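L-threonine 3-dehydrogenase (Clostridioides difficile, PDB 7OL1) probably catalyses the NAD-dependent oxidation of L-threonine to 2-amino-3-ketobutyrate. Local coordinates at residues 37-42 with 62-67; 84-89 with 127-132; 157-162 with 166-171; 188-193 with 241-246. All coordinates share one frame; numbering follows the deposited sequence.

From the N terminus, contact 1 comes first, bringing the loop between strands 51-55 and 69-72 back against helix 33-46. Contact 2 follows, closing a longer loop between helices 78-87 and 108-129. Contact 3 is the shortest closure, folding the chain before helix 162-181 onto that helix's first turns. Contact 4 joins strand 184-194 to helix 236-248. The four are in series; none nests within or crosses another. Contacts 1 and 4 touch where Lys-41 reaches Gln-241 and Val-244, and contacts 3 and 4 share the Glu-171 to Arg-189 salt bridge, whereas contact 2 touches none of the others. Together they tie helices and loops around one Rossmann-type sheet.

Contact 1 (37-42 with 62-67); sequences ELTIKL and NPVCES
Helix 33-46 passes a type I beta turn, Pro-63 to Glu-66, with the CA atoms of Ile-40 and Val-64 6.9 Å apart, and Thr-39 and Ile-40 touch Val-64 and Pro-63. This is the Rossmann fold of the family: the helix follows the first strand and its glycine-rich loop, and the turn belongs to the connection between strands 51-55 and 69-72. The contact is van der Waals in kind, with no hydrogen bond joining the two segments. Buried Thr-39 turns its hydroxyl toward the loop, where OG1 sits against both methyls of Val-64, its CG2 at 3.5 Å and its CG1 at 3.7 Å. Branched Val-64 thus offers a broad surface, and its side chain also touches Leu-31. Nearer the surface, partly exposed Ile-40 carries CG1 anti to its carbonyl carbon (chi1 -71°) and extends CD1 to the proline ring, lying 4.1 Å from Pro-63 CB. The compact, exposed ring gives Ile-40 a rigid apolar surface at the mouth of the turn. Ahead of it, Asn-62 makes an Asx turn, its side-chain OD1 accepting in the carbonyl plane, on a lone pair, from Val-64 N at 3.3 Å.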
loop_
_atom_site.group_PDB
_atom_site.type_symbol
_atom_site.label_atom_id
_atom_site.label_comp_id
_atom_site.label_asym_id
_atom_site.label_seq_id
_atom_site.Cartn_x
_atom_site.Cartn_y
_atom_site.Cartn_z
ATOM N N GLU A 37 -27.352 -2.970 6.854
ATOM C CA GLU A 37 -28.198 -4.025 6.239
ATOM C C GLU A 37 -27.583 -5.401 6.486
ATOM O O GLU A 37 -28.367 -6.381 6.524
ATOM C CB GLU A 37 -28.413 -3.743 4.755
ATOM C CG GLU A 37 -28.642 -2.272 4.473
ATOM C CD GLU A 37 -29.319 -2.034 3.145
ATOM O OE1 GLU A 37 -30.095 -2.953 2.725
ATOM O OE2 GLU A 37 -29.069 -0.933 2.551
ATOM N N LEU A 38 -26.260 -5.488 6.636
ATOM C CA LEU A 38 -25.591 -6.801 6.863
ATOM C C LEU A 38 -25.994 -7.360 8.239
ATOM O O LEU A 38 -26.320 -8.576 8.295
ATOM C CB LEU A 38 -24.064 -6.685 6.742
ATOM C CG LEU A 38 -23.337 -8.021 6.907
ATOM C CD1 LEU A 38 -23.578 -8.912 5.694
ATOM C CD2 LEU A 38 -21.845 -7.840 7.159
ATOM N N THR A 39 -25.983 -6.541 9.308
ATOM C CA THR A 39 -26.129 -7.049 10.704
ATOM C C THR A 39 -27.530 -7.672 10.813
ATOM O O THR A 39 -27.647 -8.811 11.349
ATOM C CB THR A 39 -25.803 -6.006 11.788
ATOM O OG1 THR A 39 -26.972 -5.293 12.178
ATOM C CG2 THR A 39 -24.755 -4.990 11.387
ATOM N N ILE A 40 -28.535 -7.013 10.231
ATOM C CA ILE A 40 -29.921 -7.550 10.133
ATOM C C ILE A 40 -29.936 -8.891 9.399
ATOM O O ILE A 40 -30.579 -9.826 9.887
ATOM C CB ILE A 40 -30.810 -6.549 9.413
ATOM C CG1 ILE A 40 -31.086 -5.323 10.281
ATOM C CG2 ILE A 40 -32.070 -7.253 8.960
ATOM C CD1 ILE A 40 -31.485 -4.102 9.466
ATOM N N LYS A 41 -29.285 -8.978 8.242
ATOM C CA LYS A 41 -29.280 -10.224 7.435
ATOM C C LYS A 41 -28.677 -11.365 8.273
ATOM O O LYS A 41 -29.302 -12.453 8.370
ATOM C CB LYS A 41 -28.548 -10.001 6.108
ATOM C CG LYS A 41 -28.293 -11.290 5.341
ATOM C CD LYS A 41 -27.635 -11.142 3.988
ATOM C CE LYS A 41 -27.023 -12.456 3.544
ATOM N NZ LYS A 41 -27.979 -13.316 2.814
ATOM N N LEU A 42 -27.504 -11.140 8.862
ATOM C CA LEU A 42 -26.739 -12.215 9.552
ATOM C C LEU A 42 -27.456 -12.610 10.852
ATOM O O LEU A 42 -27.372 -13.807 11.229
ATOM C CB LEU A 42 -25.314 -11.722 9.810
ATOM C CG LEU A 42 -24.512 -11.351 8.565
ATOM C CD1 LEU A 42 -23.150 -10.800 8.948
ATOM C CD2 LEU A 42 -24.344 -12.553 7.659
ATOM N N ASN A 62 -31.336 4.019 14.399
ATOM C CA ASN A 62 -30.898 2.931 13.491
ATOM C C ASN A 62 -31.598 1.653 13.951
ATOM O O ASN A 62 -31.690 1.399 15.156
ATOM C CB ASN A 62 -29.375 2.789 13.483
ATOM C CG ASN A 62 -28.835 2.101 12.244
ATOM O OD1 ASN A 62 -29.076 0.917 12.007
ATOM N ND2 ASN A 62 -28.057 2.824 11.459
ATOM N N PRO A 63 -32.155 0.839 13.018
ATOM C CA PRO A 63 -32.714 -0.470 13.367
ATOM C C PRO A 63 -31.772 -1.278 14.270
ATOM O O PRO A 63 -32.221 -1.778 15.285
ATOM C CB PRO A 63 -32.898 -1.202 12.022
ATOM C CG PRO A 63 -32.312 -0.264 10.957
ATOM C CD PRO A 63 -32.291 1.121 11.578
ATOM N N VAL A 64 -30.495 -1.332 13.884
ATOM C CA VAL A 64 -29.434 -2.181 14.505
ATOM C C VAL A 64 -29.513 -2.021 16.020
ATOM O O VAL A 64 -29.748 -3.034 16.708
ATOM C CB VAL A 64 -28.018 -1.798 14.033
ATOM C CG1 VAL A 64 -26.981 -2.648 14.734
ATOM C CG2 VAL A 64 -27.842 -1.886 12.529
ATOM N N CYS A 65 -29.340 -0.769 16.467
ATOM C CA CYS A 65 -29.111 -0.325 17.869
ATOM C C CYS A 65 -30.246 -0.759 18.796
ATOM O O CYS A 65 -30.008 -0.770 20.013
ATOM C CB CYS A 65 -28.994 1.190 17.949
ATOM S SG CYS A 65 -27.298 1.748 17.687
ATOM N N GLU A 66 -31.420 -1.080 18.249
ATOM C CA GLU A 66 -32.658 -1.313 19.031
ATOM C C GLU A 66 -33.283 -2.636 18.569
ATOM O O GLU A 66 -34.292 -2.590 17.853
ATOM C CB GLU A 66 -33.538 -0.068 18.855
ATOM C CG GLU A 66 -32.727 1.215 18.618
ATOM C CD GLU A 66 -33.364 2.549 18.982
ATOM O OE1 GLU A 66 -34.264 2.565 19.853
ATOM O OE2 GLU A 66 -32.937 3.577 18.405
ATOM N N SER A 67 -32.676 -3.773 18.928
ATOM C CA SER A 67 -33.076 -5.114 18.426
ATOM C C SER A 67 -32.220 -6.258 18.994
ATOM O O SER A 67 -32.831 -7.294 19.284
ATOM C CB SER A 67 -33.032 -5.165 16.928
ATOM O OG SER A 67 -33.708 -6.323 16.454
#

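Contact 2 (84-89 with 127-132); sequences IAKKYD and KELDCK
Leu-129, in the last turn of helix 108-129, reaches across to Ala-85 and Lys-86 near the end of helix 78-87; both helices flank the Rossmann sheet. Its CB bond is directed at the other helix, and chi1 of -62° sets CG beside the backbone N. From there CD1 touches both Ala-85 and Lys-86, while CD2 touches Lys-86 alone of the two. Leu-129 CD1 lies 3.7 Å from Ala-85 CB and 4.0 Å from Lys-86 CD. The other branch, Leu-129 CD2, meets the same lysine methylene, Lys-86 CD, at 3.8 Å. A small alanine suits the buried side, where the helices approach and where Ile-125 also touches it, while Phe-82 also touches Leu-129. Lys-86, an exposed residue, bends at chi2, chi3 and chi4, crosses the leucine obliquely and lends it the aliphatic part of its chain. The lysine also touches a crystal neighbour, so part of this bend may reflect the lattice. Just past the leucine, Asp-130 leaves the helix with a positive phi of 60° as the chain turns toward strand 132-138. With no hydrogen bond or salt bridge between the segments, the methyl contacts of Leu-129 imply that these helix ends meet through hydrophobic packing.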
loop_
_atom_site.group_PDB
_atom_site.type_symbol
_atom_site.label_atom_id
_atom_site.label_comp_id
_atom_site.label_asym_id
_atom_site.label_seq_id
_atom_site.Cartn_x
_atom_site.Cartn_y
_atom_site.Cartn_z
ATOM N N ILE A 84 -13.722 -7.325 23.186
ATOM C CA ILE A 84 -15.062 -7.641 22.609
ATOM C C ILE A 84 -14.978 -8.915 21.769
ATOM O O ILE A 84 -15.917 -9.701 21.831
ATOM C CB ILE A 84 -15.644 -6.442 21.867
ATOM C CG1 ILE A 84 -16.059 -5.396 22.900
ATOM C CG2 ILE A 84 -16.814 -6.840 20.985
ATOM C CD1 ILE A 84 -15.777 -4.002 22.454
ATOM N N ALA A 85 -13.860 -9.180 21.112
ATOM C CA ALA A 85 -13.650 -10.481 20.444
ATOM C C ALA A 85 -13.763 -11.604 21.474
ATOM O O ALA A 85 -14.499 -12.555 21.185
ATOM C CB ALA A 85 -12.320 -10.535 19.732
ATOM N N LYS A 86 -13.068 -11.506 22.617
ATOM C CA LYS A 86 -13.014 -12.589 23.647
ATOM C C LYS A 86 -14.362 -12.756 24.363
ATOM O O LYS A 86 -14.729 -13.932 24.670
ATOM C CB LYS A 86 -11.934 -12.305 24.682
ATOM C CG LYS A 86 -10.525 -12.211 24.121
ATOM C CD LYS A 86 -10.042 -13.528 23.588
ATOM C CE LYS A 86 -9.308 -14.360 24.608
ATOM N NZ LYS A 86 -9.728 -15.767 24.480
ATOM N N LYS A 87 -15.081 -11.652 24.583
ATOM C CA LYS A 87 -16.308 -11.623 25.421
ATOM C C LYS A 87 -17.393 -12.518 24.828
ATOM O O LYS A 87 -18.250 -13.017 25.599
ATOM C CB LYS A 87 -16.814 -10.191 25.573
ATOM C CG LYS A 87 -18.236 -10.023 26.100
ATOM C CD LYS A 87 -18.418 -8.550 26.473
ATOM C CE LYS A 87 -19.758 -8.144 27.055
ATOM N NZ LYS A 87 -19.798 -6.677 27.285
ATOM N N TYR A 88 -17.390 -12.692 23.509
ATOM C CA TYR A 88 -18.434 -13.478 22.798
ATOM C C TYR A 88 -17.807 -14.678 22.066
ATOM O O TYR A 88 -18.524 -15.316 21.312
ATOM C CB TYR A 88 -19.226 -12.572 21.855
ATOM C CG TYR A 88 -19.919 -11.400 22.501
ATOM C CD1 TYR A 88 -21.200 -11.514 23.026
ATOM C CD2 TYR A 88 -19.320 -10.150 22.544
ATOM C CE1 TYR A 88 -21.859 -10.427 23.587
ATOM C CE2 TYR A 88 -19.965 -9.053 23.102
ATOM C CZ TYR A 88 -21.238 -9.190 23.626
ATOM O OH TYR A 88 -21.871 -8.106 24.156
ATOM N N ASP A 89 -16.527 -14.972 22.295
ATOM C CA ASP A 89 -15.773 -16.060 21.617
ATOM C C ASP A 89 -16.070 -16.103 20.115
ATOM O O ASP A 89 -16.589 -17.132 19.671
ATOM C CB ASP A 89 -16.167 -17.427 22.164
ATOM C CG ASP A 89 -16.163 -17.505 23.671
ATOM O OD1 ASP A 89 -15.087 -17.238 24.291
ATOM O OD2 ASP A 89 -17.243 -17.831 24.197
ATOM N N LYS A 127 -5.001 -13.049 14.087
ATOM C CA LYS A 127 -3.761 -13.858 14.226
ATOM C C LYS A 127 -3.803 -14.617 15.557
ATOM O O LYS A 127 -3.405 -15.781 15.563
ATOM C CB LYS A 127 -2.510 -12.972 14.148
ATOM C CG LYS A 127 -1.179 -13.716 14.159
ATOM C CD LYS A 127 0.048 -12.824 14.289
ATOM C CE LYS A 127 1.277 -13.594 14.726
ATOM N NZ LYS A 127 2.531 -12.809 14.629
ATOM N N GLU A 128 -4.247 -13.969 16.641
ATOM C CA GLU A 128 -4.129 -14.505 18.021
ATOM C C GLU A 128 -5.256 -15.506 18.270
ATOM O O GLU A 128 -4.997 -16.474 18.965
ATOM C CB GLU A 128 -4.144 -13.397 19.075
ATOM C CG GLU A 128 -3.587 -13.837 20.426
ATOM C CD GLU A 128 -3.423 -12.736 21.470
ATOM O OE1 GLU A 128 -3.184 -11.546 21.097
ATOM O OE2 GLU A 128 -3.538 -13.069 22.666
ATOM N N LEU A 129 -6.440 -15.285 17.707
ATOM C CA LEU A 129 -7.672 -16.063 18.008
ATOM C C LEU A 129 -8.028 -17.084 16.919
ATOM O O LEU A 129 -9.038 -17.764 17.112
ATOM C CB LEU A 129 -8.835 -15.079 18.136
ATOM C CG LEU A 129 -8.710 -14.045 19.252
ATOM C CD1 LEU A 129 -10.084 -13.469 19.574
ATOM C CD2 LEU A 129 -8.050 -14.641 20.493
ATOM N N ASP A 130 -7.315 -17.147 15.791
ATOM C CA ASP A 130 -7.722 -18.003 14.643
ATOM C C ASP A 130 -9.100 -17.582 14.124
ATOM O O ASP A 130 -9.947 -18.449 13.872
ATOM C CB ASP A 130 -7.742 -19.484 15.027
ATOM C CG ASP A 130 -6.695 -20.264 14.272
ATOM O OD1 ASP A 130 -5.518 -20.227 14.706
ATOM O OD2 ASP A 130 -7.060 -20.854 13.232
ATOM N N CYS A 131 -9.322 -16.294 13.950
ATOM C CA CYS A 131 -10.572 -15.788 13.342
ATOM C C CYS A 131 -10.444 -15.780 11.834
ATOM O O CYS A 131 -9.307 -15.678 11.315
ATOM C CB CYS A 131 -10.888 -14.354 13.724
ATOM S SG CYS A 131 -11.413 -14.261 15.440
ATOM N N LYS A 132 -11.607 -15.908 11.223
ATOM C CA LYS A 132 -11.924 -15.491 9.855
ATOM C C LYS A 132 -11.949 -13.970 9.899
ATOM O O LYS A 132 -12.569 -13.423 10.822
ATOM C CB LYS A 132 -13.251 -16.127 9.430
ATOM C CG LYS A 132 -13.210 -17.651 9.377
ATOM C CD LYS A 132 -14.420 -18.263 8.714
ATOM C CE LYS A 132 -15.394 -18.847 9.712
ATOM N NZ LYS A 132 -14.938 -20.173 10.193
#

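Contact 3 (157-162 with 166-171); sequences QRPNTM and TKVSGE
Gln-157 and Glu-171 meet through a hydrogen bond from amide NE2 to carboxylate OE2, 2.9 Å long and fairly straight at 161°. The acceptor lies in the amide plane of Gln-157, while the NH comes to the syn side of OE2, 27° out of the carboxylate plane. Both side chains are extended beyond CG, which lets them reach from loop to helix. Buried Glu-171 is well supplied with donors: OE2 also forms salt bridges to Arg-189 and to Arg-158 of the second subunit, and OE1 is bonded to Ser-137, a setting that would probably stabilise its negative charge. Beside this polar cluster, Val-168 CG2 packs on Pro-159 CD (3.9 Å) and Gln-157 CB (4.0 Å). At the helix start, Thr-161 is the N-cap, its OG1 bonded to Gly-164 N, Met-162 N gives its hydrogen to Glu-105 OE2, and Met-162 O accepts from Thr-166 N at 3.0 Å. Thr-166 OG1 is engaged by Tyr-163 O and Asn-115 ND2, leaving its CG2 to touch Met-162 SD. Tyr-163 and Lys-167 fit the YxxxK motif of short-chain dehydrogenases, and this helix, pairing Ser-169 with Ser-169 of the second subunit, lies at the dimer interface, as in extended members of that family.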
loop_
_atom_site.group_PDB
_atom_site.type_symbol
_atom_site.label_atom_id
_atom_site.label_comp_id
_atom_site.label_asym_id
_atom_site.label_seq_id
_atom_site.Cartn_x
_atom_site.Cartn_y
_atom_site.Cartn_z
ATOM N N GLN A 157 -2.329 -0.655 -9.386
ATOM C CA GLN A 157 -3.041 -0.035 -8.235
ATOM C C GLN A 157 -2.189 1.126 -7.708
ATOM O O GLN A 157 -1.278 0.891 -6.810
ATOM C CB GLN A 157 -3.304 -1.089 -7.153
ATOM C CG GLN A 157 -4.315 -2.150 -7.573
ATOM C CD GLN A 157 -4.463 -3.256 -6.557
ATOM O OE1 GLN A 157 -3.574 -4.097 -6.374
ATOM N NE2 GLN A 157 -5.619 -3.285 -5.916
ATOM N N ARG A 158 -2.422 2.307 -8.294
ATOM C CA ARG A 158 -1.800 3.590 -7.875
ATOM C C ARG A 158 -2.864 4.680 -7.767
ATOM O O ARG A 158 -2.848 5.633 -8.544
ATOM C CB ARG A 158 -0.717 4.034 -8.858
ATOM C CG ARG A 158 0.315 2.962 -9.175
ATOM C CD ARG A 158 1.401 2.762 -8.140
ATOM N NE ARG A 158 1.958 4.034 -7.706
ATOM C CZ ARG A 158 3.128 4.148 -7.106
ATOM N NH1 ARG A 158 3.878 3.074 -6.896
ATOM N NH2 ARG A 158 3.557 5.343 -6.738
ATOM N N PRO A 159 -3.774 4.635 -6.760
ATOM C CA PRO A 159 -4.820 5.649 -6.624
ATOM C C PRO A 159 -4.240 6.920 -5.991
ATOM O O PRO A 159 -3.211 6.859 -5.374
ATOM C CB PRO A 159 -5.843 4.922 -5.748
ATOM C CG PRO A 159 -4.966 4.129 -4.817
ATOM C CD PRO A 159 -3.799 3.658 -5.661
ATOM N N ASN A 160 -4.915 8.044 -6.206
ATOM C CA ASN A 160 -4.474 9.417 -5.829
ATOM C C ASN A 160 -5.392 9.974 -4.722
ATOM O O ASN A 160 -5.239 11.163 -4.376
ATOM C CB ASN A 160 -4.500 10.339 -7.058
ATOM C CG ASN A 160 -5.886 10.470 -7.680
ATOM O OD1 ASN A 160 -6.735 9.579 -7.594
ATOM N ND2 ASN A 160 -6.147 11.588 -8.327
ATOM N N THR A 161 -6.363 9.183 -4.243
ATOM C CA THR A 161 -7.225 9.471 -3.059
ATOM C C THR A 161 -6.646 8.775 -1.815
ATOM O O THR A 161 -6.023 7.673 -1.972
ATOM C CB THR A 161 -8.660 8.983 -3.276
ATOM O OG1 THR A 161 -8.672 7.554 -3.303
ATOM C CG2 THR A 161 -9.278 9.502 -4.554
ATOM N N MET A 162 -6.829 9.367 -0.622
ATOM C CA MET A 162 -6.323 8.768 0.647
ATOM C C MET A 162 -7.128 7.499 0.906
ATOM O O MET A 162 -6.510 6.498 1.303
ATOM C CB MET A 162 -6.437 9.723 1.841
ATOM C CG MET A 162 -6.147 9.090 3.203
ATOM S SD MET A 162 -4.457 8.499 3.430
ATOM C CE MET A 162 -3.563 10.044 3.565
ATOM N N THR A 166 -5.471 3.685 1.338
ATOM C CA THR A 166 -5.662 2.881 2.566
ATOM C C THR A 166 -6.128 1.492 2.112
ATOM O O THR A 166 -5.602 0.509 2.658
ATOM C CB THR A 166 -6.555 3.551 3.624
ATOM O OG1 THR A 166 -7.903 3.738 3.205
ATOM C CG2 THR A 166 -6.048 4.906 4.055
ATOM N N LYS A 167 -6.969 1.411 1.076
ATOM C CA LYS A 167 -7.504 0.126 0.538
ATOM C C LYS A 167 -6.382 -0.706 -0.131
ATOM O O LYS A 167 -6.278 -1.967 0.120
ATOM C CB LYS A 167 -8.717 0.445 -0.331
ATOM C CG LYS A 167 -9.921 0.950 0.461
ATOM C CD LYS A 167 -10.396 0.007 1.586
ATOM C CE LYS A 167 -9.762 0.238 2.956
ATOM N NZ LYS A 167 -10.021 -0.872 3.905
ATOM N N VAL A 168 -5.462 -0.071 -0.840
ATOM C CA VAL A 168 -4.342 -0.857 -1.414
ATOM C C VAL A 168 -3.441 -1.335 -0.285
ATOM O O VAL A 168 -3.059 -2.510 -0.315
ATOM C CB VAL A 168 -3.541 -0.070 -2.463
ATOM C CG1 VAL A 168 -2.346 -0.888 -2.927
ATOM C CG2 VAL A 168 -4.440 0.367 -3.601
ATOM N N SER A 169 -3.014 -0.426 0.594
ATOM C CA SER A 169 -2.156 -0.734 1.774
ATOM C C SER A 169 -2.766 -1.906 2.541
ATOM O O SER A 169 -2.021 -2.833 2.919
ATOM C CB SER A 169 -1.995 0.450 2.672
ATOM O OG SER A 169 -1.205 1.441 2.049
ATOM N N GLY A 170 -4.087 -1.878 2.707
ATOM C CA GLY A 170 -4.841 -2.925 3.417
ATOM C C GLY A 170 -4.877 -4.250 2.673
ATOM O O GLY A 170 -4.685 -5.278 3.327
ATOM N N GLU A 171 -5.157 -4.242 1.369
ATOM C CA GLU A 171 -5.094 -5.488 0.556
ATOM C C GLU A 171 -3.732 -6.148 0.812
ATOM O O GLU A 171 -3.705 -7.324 1.235
ATOM C CB GLU A 171 -5.345 -5.200 -0.919
ATOM C CG GLU A 171 -6.812 -5.009 -1.263
ATOM C CD GLU A 171 -7.060 -4.595 -2.715
ATOM O OE1 GLU A 171 -8.106 -3.976 -2.986
ATOM O OE2 GLU A 171 -6.202 -4.900 -3.579
#

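Contact 4 (188-193 with 241-246); sequences VRFPGL and QSIVDL
Val-188 and Phe-190 of strand 184-194 pack against Leu-246 and Ile-243 of helix 236-248, a helix-on-sheet contact of the Rossmann-type domain. The backbones come nearest at Val-188 and Ile-243, whose CA atoms are 7.6 Å apart. The tight part is wholly buried and apolar. Val-188 points at the helix, while Phe-190 reaches it with the end of its ring, and residues three apart on the helix, Ile-243 and Leu-246, meet them. Val-188 and Leu-246 run past each other in opposite directions, with Val-188 CG1 3.7 Å from Leu-246 CD2. Beta-branched valine suits a strand, and its other methyl, CG2, lies over one face of the Phe-190 ring, toward the rim. Phe-134, from the adjoining strand 132-138, touches Val-188, Ile-243 and Leu-246, while Ile-34 of helix 33-46 reaches Phe-190. Between the two strand residues, Arg-189 takes a different course, its guanidinium bonding to Asn-261 OD1 and Gln-153 O through NH1.

Away from the strand the helix is more polar and in part solvent-exposed: Gln-241 and Asp-245 are partly exposed, and Gln-241 OE1 bonds to Lys-41. Ser-242 faces the strand at the margin; its hydroxyl is hydrogen-bonded to Asp-238 O of its own helix, a small residue whose polar atom the helix itself satisfies.

With chi1 at -69°, Phe-190 directs its ring toward the helix, crossing Ile-243 at about a right angle. Ile-243 CG1 lies at the ring edge, near the ring plane, with Phe-190 CZ 3.7 Å from Ile-243 CG1 and 3.9 Å from Ile-243 CD1.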
loop_
_atom_site.group_PDB
_atom_site.type_symbol
_atom_site.label_atom_id
_atom_site.label_comp_id
_atom_site.label_asym_id
_atom_site.label_seq_id
_atom_site.Cartn_x
_atom_site.Cartn_y
_atom_site.Cartn_z
ATOM N N VAL A 188 -13.553 -8.262 -0.792
ATOM C CA VAL A 188 -14.072 -7.944 -2.138
ATOM C C VAL A 188 -13.842 -6.460 -2.359
ATOM O O VAL A 188 -13.815 -5.733 -1.379
ATOM C CB VAL A 188 -15.555 -8.316 -2.260
ATOM C CG1 VAL A 188 -15.766 -9.810 -2.051
ATOM C CG2 VAL A 188 -16.412 -7.495 -1.314
ATOM N N ARG A 189 -13.636 -6.072 -3.612
ATOM C CA ARG A 189 -13.659 -4.669 -4.061
ATOM C C ARG A 189 -15.091 -4.364 -4.484
ATOM O O ARG A 189 -15.486 -4.705 -5.593
ATOM C CB ARG A 189 -12.646 -4.433 -5.181
ATOM C CG ARG A 189 -11.273 -5.040 -4.932
ATOM C CD ARG A 189 -10.270 -4.474 -5.925
ATOM N NE ARG A 189 -8.919 -4.934 -5.665
ATOM C CZ ARG A 189 -8.246 -5.820 -6.379
ATOM N NH1 ARG A 189 -8.772 -6.377 -7.463
ATOM N NH2 ARG A 189 -7.011 -6.116 -6.014
ATOM N N PHE A 190 -15.852 -3.759 -3.596
ATOM C CA PHE A 190 -17.209 -3.267 -3.904
ATOM C C PHE A 190 -17.130 -2.115 -4.896
ATOM O O PHE A 190 -16.312 -1.192 -4.794
ATOM C CB PHE A 190 -17.956 -2.827 -2.645
ATOM C CG PHE A 190 -18.332 -3.962 -1.742
ATOM C CD1 PHE A 190 -19.243 -4.912 -2.153
ATOM C CD2 PHE A 190 -17.748 -4.095 -0.494
ATOM C CE1 PHE A 190 -19.578 -5.972 -1.326
ATOM C CE2 PHE A 190 -18.086 -5.156 0.331
ATOM C CZ PHE A 190 -19.010 -6.083 -0.080
ATOM N N PRO A 191 -18.050 -2.138 -5.865
ATOM C CA PRO A 191 -18.362 -0.959 -6.648
ATOM C C PRO A 191 -19.356 -0.080 -5.899
ATOM O O PRO A 191 -19.638 -0.368 -4.761
ATOM C CB PRO A 191 -19.077 -1.578 -7.850
ATOM C CG PRO A 191 -19.827 -2.758 -7.263
ATOM C CD PRO A 191 -18.861 -3.311 -6.237
ATOM N N GLY A 192 -19.902 0.918 -6.592
ATOM C CA GLY A 192 -21.115 1.632 -6.166
ATOM C C GLY A 192 -22.165 0.649 -5.694
ATOM O O GLY A 192 -22.491 -0.286 -6.440
ATOM N N LEU A 193 -22.634 0.816 -4.464
ATOM C CA LEU A 193 -23.781 0.053 -3.948
ATOM C C LEU A 193 -25.007 0.964 -3.920
ATOM O O LEU A 193 -24.861 2.213 -3.639
ATOM C CB LEU A 193 -23.419 -0.482 -2.564
ATOM C CG LEU A 193 -22.236 -1.442 -2.547
ATOM C CD1 LEU A 193 -22.026 -2.038 -1.165
ATOM C CD2 LEU A 193 -22.433 -2.545 -3.563
ATOM N N GLN A 241 -24.746 -10.804 -0.069
ATOM C CA GLN A 241 -24.525 -12.261 -0.320
ATOM C C GLN A 241 -23.057 -12.570 -0.662
ATOM O O GLN A 241 -22.569 -13.602 -0.109
ATOM C CB GLN A 241 -25.411 -12.856 -1.405
ATOM C CG GLN A 241 -25.545 -14.362 -1.221
ATOM C CD GLN A 241 -26.496 -14.671 -0.093
ATOM O OE1 GLN A 241 -27.621 -14.178 -0.081
ATOM N NE2 GLN A 241 -26.061 -15.491 0.854
ATOM N N SER A 242 -22.393 -11.746 -1.501
ATOM C CA SER A 242 -20.925 -11.790 -1.802
ATOM C C SER A 242 -20.115 -12.104 -0.542
ATOM O O SER A 242 -19.328 -13.100 -0.571
ATOM C CB SER A 242 -20.415 -10.490 -2.359
ATOM O OG SER A 242 -21.398 -9.898 -3.188
ATOM N N ILE A 243 -20.326 -11.269 0.490
ATOM C CA ILE A 243 -19.642 -11.302 1.815
ATOM C C ILE A 243 -19.802 -12.692 2.415
ATOM O O ILE A 243 -18.784 -13.293 2.832
ATOM C CB ILE A 243 -20.186 -10.232 2.775
ATOM C CG1 ILE A 243 -19.921 -8.810 2.267
ATOM C CG2 ILE A 243 -19.590 -10.451 4.147
ATOM C CD1 ILE A 243 -20.602 -7.713 3.037
ATOM N N VAL A 244 -21.021 -13.213 2.436
ATOM C CA VAL A 244 -21.271 -14.553 3.045
ATOM C C VAL A 244 -20.669 -15.651 2.161
ATOM O O VAL A 244 -19.878 -16.505 2.700
ATOM C CB VAL A 244 -22.773 -14.772 3.279
ATOM C CG1 VAL A 244 -23.019 -16.066 4.033
ATOM C CG2 VAL A 244 -23.383 -13.591 4.015
ATOM N N ASP A 245 -21.031 -15.655 0.867
ATOM C CA ASP A 245 -20.560 -16.685 -0.107
ATOM C C ASP A 245 -19.037 -16.786 0.039
ATOM O O ASP A 245 -18.552 -17.919 0.303
ATOM C CB ASP A 245 -21.048 -16.417 -1.538
ATOM C CG ASP A 245 -22.564 -16.527 -1.747
ATOM O OD1 ASP A 245 -23.241 -17.245 -0.960
ATOM O OD2 ASP A 245 -23.074 -15.874 -2.693
ATOM N N LEU A 246 -18.337 -15.639 0.032
ATOM C CA LEU A 246 -16.847 -15.607 0.107
ATOM C C LEU A 246 -16.361 -15.995 1.509
ATOM O O LEU A 246 -15.383 -16.787 1.574
ATOM C CB LEU A 246 -16.259 -14.260 -0.338
ATOM C CG LEU A 246 -14.746 -14.129 -0.100
ATOM C CD1 LEU A 246 -13.981 -15.285 -0.721
ATOM C CD2 LEU A 246 -14.188 -12.797 -0.587
#